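PDB 3IWZ: CRP-like protein Clp from Xanthomonas campestris pv. campestris, which acts as a homodimeric global transcription regulator that binds DNA to activate or repress virulence genes and appears to lose DNA binding when c-di-GMP binds. Local coordinates for residues Arg42-Arg47 with Glu99-Thr104; Ser60-Ile65 with Arg103-Cys108. One frame throughout, in Å; residues are numbered along the deposited sequence.

Contact 1 of 2, residues Arg42-Arg47 with Glu99-Thr104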
loop_
_atom_site.group_PDB
_atom_site.type_symbol
_atom_site.label_atom_id
_atom_site.label_comp_id
_atom_site.label_asym_id
_atom_site.label_seq_id
_atom_site.Cartn_x
_atom_site.Cartn_y
_atom_site.Cartn_z
ATOM N N ARG D 42 -2.076 -12.023 20.956
ATOM C CA ARG D 42 -3.261 -12.480 20.223
ATOM C C ARG D 42 -4.515 -11.639 20.433
ATOM O O ARG D 42 -5.641 -12.115 20.278
ATOM C CB ARG D 42 -3.557 -13.942 20.558
ATOM C CG ARG D 42 -2.624 -14.902 19.834
ATOM C CD ARG D 42 -2.845 -16.349 20.229
ATOM N NE ARG D 42 -2.492 -17.234 19.122
ATOM C CZ ARG D 42 -3.191 -17.314 17.995
ATOM N NH1 ARG D 42 -4.275 -16.566 17.840
ATOM N NH2 ARG D 42 -2.799 -18.121 17.016
ATOM N N THR D 43 -4.316 -10.374 20.761
ATOM C CA THR D 43 -5.431 -9.475 20.991
ATOM C C THR D 43 -5.636 -8.568 19.778
ATOM O O THR D 43 -4.736 -7.817 19.405
ATOM C CB THR D 43 -5.167 -8.571 22.197
ATOM O OG1 THR D 43 -4.765 -9.365 23.321
ATOM C CG2 THR D 43 -6.412 -7.782 22.543
ATOM N N ASP D 44 -6.807 -8.644 19.160
ATOM C CA ASP D 44 -7.093 -7.782 18.024
ATOM C C ASP D 44 -7.452 -6.400 18.595
ATOM O O ASP D 44 -8.569 -6.186 19.052
ATOM C CB ASP D 44 -8.259 -8.362 17.205
ATOM C CG ASP D 44 -7.841 -9.552 16.335
ATOM O OD1 ASP D 44 -6.670 -9.979 16.393
ATOM O OD2 ASP D 44 -8.690 -10.068 15.582
ATOM N N VAL D 45 -6.502 -5.468 18.581
ATOM C CA VAL D 45 -6.736 -4.127 19.123
ATOM C C VAL D 45 -7.935 -3.409 18.498
ATOM O O VAL D 45 -8.590 -2.606 19.159
ATOM C CB VAL D 45 -5.488 -3.237 18.992
ATOM C CG1 VAL D 45 -5.705 -1.935 19.767
ATOM C CG2 VAL D 45 -4.258 -3.976 19.516
ATOM N N PHE D 46 -8.195 -3.670 17.218
ATOM C CA PHE D 46 -9.357 -3.121 16.522
ATOM C C PHE D 46 -9.572 -3.869 15.208
ATOM O O PHE D 46 -8.611 -4.307 14.558
ATOM C CB PHE D 46 -9.269 -1.585 16.312
ATOM C CG PHE D 46 -8.203 -1.127 15.356
ATOM C CD1 PHE D 46 -8.218 -1.518 14.023
ATOM C CD2 PHE D 46 -7.202 -0.272 15.787
ATOM C CE1 PHE D 46 -7.256 -1.065 13.135
ATOM C CE2 PHE D 46 -6.232 0.188 14.904
ATOM C CZ PHE D 46 -6.258 -0.210 13.577
ATOM N N ARG D 47 -10.841 -4.036 14.839
ATOM C CA ARG D 47 -11.211 -4.761 13.631
ATOM C C ARG D 47 -11.971 -3.852 12.661
ATOM O O ARG D 47 -12.480 -2.799 13.052
ATOM C CB ARG D 47 -12.064 -5.970 14.024
ATOM C CG ARG D 47 -11.569 -6.647 15.299
ATOM C CD ARG D 47 -12.166 -8.026 15.534
ATOM N NE ARG D 47 -11.624 -9.007 14.603
ATOM C CZ ARG D 47 -12.230 -9.383 13.485
ATOM N NH1 ARG D 47 -13.408 -8.865 13.161
ATOM N NH2 ARG D 47 -11.649 -10.262 12.684
ATOM N N GLU D 99 -10.364 -0.045 8.531
ATOM C CA GLU D 99 -10.464 -0.854 7.327
ATOM C C GLU D 99 -9.658 -2.149 7.469
ATOM O O GLU D 99 -9.735 -3.036 6.626
ATOM C CB GLU D 99 -9.972 -0.062 6.110
ATOM C CG GLU D 99 -10.826 -0.309 4.865
ATOM C CD GLU D 99 -12.207 0.286 5.007
ATOM O OE1 GLU D 99 -13.191 -0.412 4.703
ATOM O OE2 GLU D 99 -12.311 1.458 5.422
ATOM N N VAL D 100 -8.890 -2.263 8.546
ATOM C CA VAL D 100 -8.081 -3.461 8.752
ATOM C C VAL D 100 -8.064 -3.883 10.216
ATOM O O VAL D 100 -8.560 -3.166 11.090
ATOM C CB VAL D 100 -6.607 -3.226 8.330
ATOM C CG1 VAL D 100 -6.540 -2.722 6.905
ATOM C CG2 VAL D 100 -5.944 -2.235 9.275
ATOM N N ILE D 101 -7.466 -5.045 10.458
ATOM C CA ILE D 101 -7.301 -5.605 11.794
ATOM C C ILE D 101 -5.901 -5.296 12.304
ATOM O O ILE D 101 -4.921 -5.459 11.574
ATOM C CB ILE D 101 -7.392 -7.143 11.811
ATOM C CG1 ILE D 101 -8.721 -7.625 11.238
ATOM C CG2 ILE D 101 -7.226 -7.639 13.240
ATOM C CD1 ILE D 101 -8.867 -9.155 11.258
ATOM N N LEU D 102 -5.822 -4.854 13.558
ATOM C CA LEU D 102 -4.559 -4.576 14.235
ATOM C C LEU D 102 -4.496 -5.643 15.329
ATOM O O LEU D 102 -5.242 -5.587 16.311
ATOM C CB LEU D 102 -4.557 -3.189 14.871
ATOM C CG LEU D 102 -3.357 -2.894 15.775
ATOM C CD1 LEU D 102 -2.071 -2.904 14.948
ATOM C CD2 LEU D 102 -3.544 -1.549 16.464
ATOM N N ARG D 103 -3.602 -6.609 15.155
ATOM C CA ARG D 103 -3.481 -7.727 16.081
ATOM C C ARG D 103 -2.084 -7.875 16.685
ATOM O O ARG D 103 -1.087 -7.938 15.965
ATOM C CB ARG D 103 -3.894 -8.995 15.324
ATOM C CG ARG D 103 -3.609 -10.329 15.976
ATOM C CD ARG D 103 -4.009 -11.451 15.014
ATOM N NE ARG D 103 -5.444 -11.432 14.721
ATOM C CZ ARG D 103 -6.022 -12.112 13.732
ATOM N NH1 ARG D 103 -5.297 -12.874 12.918
ATOM N NH2 ARG D 103 -7.331 -12.033 13.560
ATOM N N THR D 104 -2.014 -7.912 18.015
ATOM C CA THR D 104 -0.737 -8.085 18.714
ATOM C C THR D 104 -0.227 -9.504 18.447
ATOM O O THR D 104 -1.001 -10.457 18.465
ATOM C CB THR D 104 -0.890 -7.917 20.245
ATOM O OG1 THR D 104 -1.788 -8.921 20.751
ATOM C CG2 THR D 104 -1.420 -6.528 20.586
#
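The Phe-46 ring carries Leu-102 on one face and the carbonyl of Val-100 at its rim. Leu-102 CB sits over the ring centre, 3.7 Å from the Phe-46 centroid, in a CH-pi contact. Val-100 O lies near the ring plane, 3.2 Å from Phe-46 CE1. Arg-98 adds a cation-pi contact to the same ring. The two segments pair as antiparallel edge and inner strands in the beta-roll of a cyclic nucleotide-binding domain. Asp-44 and Arg-103 form a non-hydrogen-bonded pair, and their side chains run side by side. The carboxylate and guanidinium planes are 14° apart. Arg-103 grips side-on: NE reaches Asp-44 OD1 at 2.5 Å, and NH2 reaches Asp-44 OD2 at 3.1 Å. Both oxygens use their syn lone pairs. The anti lone pair of Asp-44 OD2 accepts from Arg-47 NE at 3.3 Å. One carboxylate thus lies between two arginines, which should favour its charged form. Glu-74 is a second acidic partner of Arg-103. The chain turns a corner at Val-45, whose CB packs on Leu-102 CD2. Tyr-56 touches both of these side chains. At the other end, Thr-104 OG1 lies between its own backbone N and carbonyl carbon (chi1 61°). There Thr-104 OG1 bonds to Pro-40 O and accepts the backbone N-H of Thr-43, with N 2.9 Å away and an N-H...O angle of 163°.

Contact 2 of 2, residues Ser60-Ile65 with Arg103-Cys108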
loop_
_atom_site.group_PDB
_atom_site.type_symbol
_atom_site.label_atom_id
_atom_site.label_comp_id
_atom_site.label_asym_id
_atom_site.label_seq_id
_atom_site.Cartn_x
_atom_site.Cartn_y
_atom_site.Cartn_z
ATOM N N SER D 60 6.373 -1.071 22.583
ATOM C CA SER D 60 7.062 -2.337 22.722
ATOM C C SER D 60 6.111 -3.398 22.230
ATOM O O SER D 60 4.898 -3.239 22.313
ATOM C CB SER D 60 7.417 -2.620 24.185
ATOM O OG SER D 60 6.280 -3.048 24.922
ATOM N N GLY D 61 6.664 -4.480 21.716
ATOM C CA GLY D 61 5.821 -5.546 21.232
ATOM C C GLY D 61 5.815 -5.637 19.723
ATOM O O GLY D 61 6.455 -4.860 19.011
ATOM N N SER D 62 5.072 -6.615 19.239
ATOM C CA SER D 62 4.960 -6.859 17.818
ATOM C C SER D 62 3.467 -6.980 17.505
ATOM O O SER D 62 2.726 -7.658 18.224
ATOM C CB SER D 62 5.712 -8.153 17.472
ATOM O OG SER D 62 5.831 -8.354 16.077
ATOM N N VAL D 63 3.036 -6.290 16.452
ATOM C CA VAL D 63 1.649 -6.315 16.006
ATOM C C VAL D 63 1.595 -6.675 14.527
ATOM O O VAL D 63 2.612 -6.706 13.830
ATOM C CB VAL D 63 0.950 -4.943 16.193
ATOM C CG1 VAL D 63 0.882 -4.576 17.678
ATOM C CG2 VAL D 63 1.695 -3.876 15.417
ATOM N N SER D 64 0.402 -6.962 14.041
ATOM C CA SER D 64 0.253 -7.297 12.645
ATOM C C SER D 64 -0.944 -6.520 12.121
ATOM O O SER D 64 -1.874 -6.232 12.871
ATOM C CB SER D 64 0.017 -8.801 12.479
ATOM O OG SER D 64 -1.251 -9.175 12.991
ATOM N N ILE D 65 -0.896 -6.154 10.845
ATOM C CA ILE D 65 -2.005 -5.449 10.209
ATOM C C ILE D 65 -2.593 -6.482 9.259
ATOM O O ILE D 65 -1.902 -6.983 8.374
ATOM C CB ILE D 65 -1.543 -4.222 9.402
ATOM C CG1 ILE D 65 -0.920 -3.171 10.328
ATOM C CG2 ILE D 65 -2.721 -3.630 8.643
ATOM C CD1 ILE D 65 -1.883 -2.534 11.306
ATOM N N ARG D 103 -3.602 -6.609 15.155
ATOM C CA ARG D 103 -3.481 -7.727 16.081
ATOM C C ARG D 103 -2.084 -7.875 16.685
ATOM O O ARG D 103 -1.087 -7.938 15.965
ATOM C CB ARG D 103 -3.894 -8.995 15.324
ATOM C CG ARG D 103 -3.609 -10.329 15.976
ATOM C CD ARG D 103 -4.009 -11.451 15.014
ATOM N NE ARG D 103 -5.444 -11.432 14.721
ATOM C CZ ARG D 103 -6.022 -12.112 13.732
ATOM N NH1 ARG D 103 -5.297 -12.874 12.918
ATOM N NH2 ARG D 103 -7.331 -12.033 13.560
ATOM N N THR D 104 -2.014 -7.912 18.015
ATOM C CA THR D 104 -0.737 -8.085 18.714
ATOM C C THR D 104 -0.227 -9.504 18.447
ATOM O O THR D 104 -1.001 -10.457 18.465
ATOM C CB THR D 104 -0.890 -7.917 20.245
ATOM O OG1 THR D 104 -1.788 -8.921 20.751
ATOM C CG2 THR D 104 -1.420 -6.528 20.586
ATOM N N ARG D 105 1.069 -9.646 18.196
ATOM C CA ARG D 105 1.644 -10.966 17.937
ATOM C C ARG D 105 2.336 -11.439 19.203
ATOM O O ARG D 105 2.636 -12.619 19.361
ATOM C CB ARG D 105 2.657 -10.903 16.803
ATOM C CG ARG D 105 2.126 -10.375 15.491
ATOM C CD ARG D 105 3.272 -10.253 14.503
ATOM N NE ARG D 105 3.902 -11.551 14.287
ATOM C CZ ARG D 105 5.210 -11.765 14.359
ATOM N NH1 ARG D 105 6.029 -10.764 14.645
ATOM N NH2 ARG D 105 5.700 -12.979 14.145
ATOM N N THR D 106 2.592 -10.486 20.091
ATOM C CA THR D 106 3.228 -10.738 21.377
ATOM C C THR D 106 2.569 -9.777 22.349
ATOM O O THR D 106 1.634 -9.062 21.985
ATOM C CB THR D 106 4.746 -10.420 21.352
ATOM O OG1 THR D 106 4.937 -9.023 21.112
ATOM C CG2 THR D 106 5.453 -11.215 20.268
ATOM N N GLN D 107 3.043 -9.763 23.588
ATOM C CA GLN D 107 2.499 -8.843 24.575
ATOM C C GLN D 107 2.988 -7.469 24.107
ATOM O O GLN D 107 4.139 -7.333 23.700
ATOM C CB GLN D 107 3.051 -9.180 25.963
ATOM C CG GLN D 107 2.339 -8.503 27.120
ATOM C CD GLN D 107 2.459 -9.299 28.415
ATOM O OE1 GLN D 107 3.005 -8.815 29.408
ATOM N NE2 GLN D 107 1.949 -10.533 28.404
ATOM N N CYS D 108 2.137 -6.454 24.162
ATOM C CA CYS D 108 2.553 -5.138 23.680
ATOM C C CYS D 108 2.201 -3.952 24.550
ATOM O O CYS D 108 1.254 -3.988 25.331
ATOM C CB CYS D 108 1.950 -4.867 22.290
ATOM S SG CYS D 108 2.395 -6.026 21.000
#
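Ser-64 and Arg-103 make the close end of this contact. They are a hydrogen-bonded antiparallel pair, next to the non-hydrogen-bonded pair Val-63 and Thr-104. Arg-103 N donates to Ser-64 O at 2.9 Å. Arg-103 O accepts twice from Ser-64: from N at 2.6 Å and from OG at 3.2 Å. The two donors come from opposite faces of the carbonyl plane. Ser-64 OG stands between its own backbone N and carbonyl carbon (chi1 69°), which places it near this oxygen. On the other face, Val-63 CG1 packs on Cys-108 SG at 3.9 Å. The strands belong to the beta-roll of the cyclic nucleotide-binding domain, and strand 74-80 flanks 63-68 on its other side. Gly-61 fits closely against the turn. Gly-61 CA is 3.5 Å from Cys-108 SG, and the backbone angles call for glycine.

Past Thr-104 the regular pairing gives way to a turn with exposed side chains. Ser-62 O accepts from Arg-105 N at 2.6 Å in a nearly straight bond, and from Thr-106 N only weakly. The exposed Arg-105 donates from NH1 to Ser-62 OG at 2.8 Å, with the oxygen 19° out of the guanidinium plane. It also makes a cation-pi contact with Tyr-79. Thr-106 OG1 accepts from Ser-62 N and itself donates to Gln-107 O. Both backbone polar atoms of Ser-62 therefore have partners in the turn, and a threonine hydroxyl takes the place of a backbone acceptor for Ser-62 N.

From the N terminus, strand 35-39 leads to segment 42-47, where contact 1 opens. Segment 60-65 follows and opens contact 2. The chain then runs through strands 74-80 and 85-86 before returning as 99-108. Contact 1 closes the longer loop, with 51 residues between its segments. Contact 2, with 37 residues between its segments, opens inside that loop but closes farther along, on 103-108, so the two overlap and cross, sharing Arg-103 and Thr-104. Strand 101-104 thus lies between 44-46 and 63-68 in one antiparallel sheet. Leu-102 CD1 joins the contacts by packing on Ile-65 CD1 and Val-63 CB. Beyond them, Cys-108 begins strand 108-114 of the other beta-roll sheet, beside strands 35-39 and 54-58.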